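Local coordinates for protein fusolin (PDB 4OW5) that probably binds chitin through a lytic polysaccharide monooxygenase-like domain, enhances entomopoxvirus virulence and crystallizes in vivo into viral spindles, at residues G176-V181 with L194-T199. Sequence-based numbering, arbitrary orientation.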
# COMPACT_ATOMS: atom_id res chain seq x y z
N GLY A 176 14.28 -8.94 25.97
CA GLY A 176 14.27 -9.03 27.42
C GLY A 176 13.08 -9.79 27.98
O GLY A 176 12.16 -10.17 27.25
N PRO A 177 13.05 -9.98 29.30
CA PRO A 177 11.87 -10.62 29.89
C PRO A 177 10.64 -9.69 29.87
O PRO A 177 10.77 -8.46 29.73
CB PRO A 177 12.32 -10.95 31.33
CG PRO A 177 13.36 -9.96 31.62
CD PRO A 177 14.03 -9.59 30.32
N ILE A 178 9.47 -10.31 29.84
CA ILE A 178 8.16 -9.68 29.93
C ILE A 178 7.44 -10.39 31.10
O ILE A 178 7.31 -11.61 31.04
CB ILE A 178 7.36 -9.77 28.60
CG1 ILE A 178 8.17 -9.25 27.40
CG2 ILE A 178 6.03 -9.05 28.72
CD1 ILE A 178 7.44 -9.30 26.14
N PRO A 179 7.05 -9.73 32.20
CA PRO A 179 6.38 -10.49 33.27
C PRO A 179 4.95 -10.88 32.86
O PRO A 179 4.32 -10.20 32.05
CB PRO A 179 6.38 -9.50 34.45
CG PRO A 179 6.24 -8.17 33.77
CD PRO A 179 7.10 -8.29 32.51
N LEU A 180 4.49 -12.01 33.38
CA LEU A 180 3.11 -12.44 33.21
C LEU A 180 2.15 -11.48 33.94
O LEU A 180 2.42 -11.08 35.08
CB LEU A 180 2.96 -13.84 33.80
CG LEU A 180 3.49 -14.93 32.96
CD1 LEU A 180 3.90 -16.12 33.81
CD2 LEU A 180 2.50 -15.31 31.91
N VAL A 181 1.04 -11.11 33.31
CA VAL A 181 0.04 -10.21 33.90
C VAL A 181 -1.31 -10.79 33.68
O VAL A 181 -1.49 -11.58 32.75
CB VAL A 181 0.09 -8.76 33.34
CG1 VAL A 181 1.22 -7.97 33.98
CG2 VAL A 181 0.15 -8.73 31.81
N LEU A 194 -3.59 -15.59 32.35
CA LEU A 194 -2.36 -14.78 32.32
C LEU A 194 -1.89 -14.62 30.86
O LEU A 194 -2.03 -15.54 30.06
CB LEU A 194 -1.24 -15.43 33.15
CG LEU A 194 -1.47 -15.55 34.66
CD1 LEU A 194 -0.33 -16.27 35.31
CD2 LEU A 194 -1.65 -14.20 35.29
N VAL A 195 -1.37 -13.46 30.53
CA VAL A 195 -0.80 -13.15 29.22
C VAL A 195 0.53 -12.45 29.44
O VAL A 195 0.81 -11.98 30.55
CB VAL A 195 -1.74 -12.26 28.36
CG1 VAL A 195 -2.99 -13.02 27.93
CG2 VAL A 195 -2.12 -10.97 29.09
N TYR A 196 1.33 -12.36 28.40
CA TYR A 196 2.52 -11.53 28.36
C TYR A 196 2.14 -10.30 27.58
O TYR A 196 1.66 -10.44 26.46
CB TYR A 196 3.69 -12.22 27.69
CG TYR A 196 4.25 -13.39 28.45
CD1 TYR A 196 5.19 -13.21 29.45
CD2 TYR A 196 3.97 -14.69 28.06
CE1 TYR A 196 5.74 -14.29 30.12
CE2 TYR A 196 4.50 -15.78 28.74
CZ TYR A 196 5.37 -15.58 29.79
OH TYR A 196 5.90 -16.66 30.43
N ARG A 197 2.29 -9.11 28.17
CA ARG A 197 2.01 -7.84 27.49
C ARG A 197 3.13 -6.86 27.63
O ARG A 197 3.64 -6.69 28.72
CB ARG A 197 0.77 -7.15 28.02
CG ARG A 197 -0.53 -7.76 27.71
CD ARG A 197 -1.66 -6.77 27.97
NE ARG A 197 -1.67 -6.21 29.33
CZ ARG A 197 -2.41 -6.64 30.36
NH1 ARG A 197 -3.22 -7.68 30.21
NH2 ARG A 197 -2.35 -6.03 31.53
N THR A 198 3.43 -6.13 26.56
CA THR A 198 4.46 -5.09 26.57
C THR A 198 4.17 -4.09 25.44
O THR A 198 3.67 -4.50 24.41
CB THR A 198 5.88 -5.71 26.43
OG1 THR A 198 6.86 -4.75 26.80
CG2 THR A 198 6.18 -6.23 25.02
N THR A 199 4.54 -2.82 25.61
CA THR A 199 4.44 -1.81 24.58
C THR A 199 5.79 -1.67 23.93
O THR A 199 6.81 -1.48 24.62
CB THR A 199 3.93 -0.47 25.12
OG1 THR A 199 2.62 -0.68 25.62
CG2 THR A 199 3.86 0.62 24.04
O HOH W 1 3.35 -8.28 30.61
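Val-181 and Val-195 form an antiparallel hydrogen-bonded pair, with Val-181 N to Val-195 O and Val-195 N to Val-181 O both 2.9 Å and nearly straight. Toward Pro-179 the chains separate, and one water takes over the pairing. It donates to Pro-179 O and accepts from Arg-197 N.

On one face of the sheet, Leu-180 lies against the ring of Tyr-196. Its CD2 sits 3.8 Å from the ring centroid in a CH-pi contact, displaced toward the CZ side. The same methyl packs on Leu-194 CB. Ile-178 O meets the edge of this ring, 3.1 Å from Tyr-196 CD1. The Tyr-196 hydroxyl is hydrogen-bonded to Glu-145, and Phe-149 meets the ring edge-to-face.

Ile-178 points toward the long strand. Its CG2, anti to the backbone N, reaches Arg-197 O at 3.4 Å. Its CD1 touches Thr-198 CG2 at 3.5 Å.

On the face of Val-181 and Val-195, in one of two Val-181 conformers, Val-181 CG2 stands over the centre of the Arg-197 guanidinium, 3.6 Å from CZ. Arg-197 NH1 bonds to Gln-182 O.

The hairpin of strands 180-182 and 194-203 adds the outermost strand, 180-182, to the antiparallel sheet of the fibronectin type III-like fold. The Tyr-196 side chain is about 6 Å from that of His-144, which binds copper or zinc in other crystals of the protein; no metal is bound to this chain. Apolar contacts and the water thus continue the join where direct backbone pairing stops, and the ring, with Leu-180 over one face, lies close to that metal-binding site.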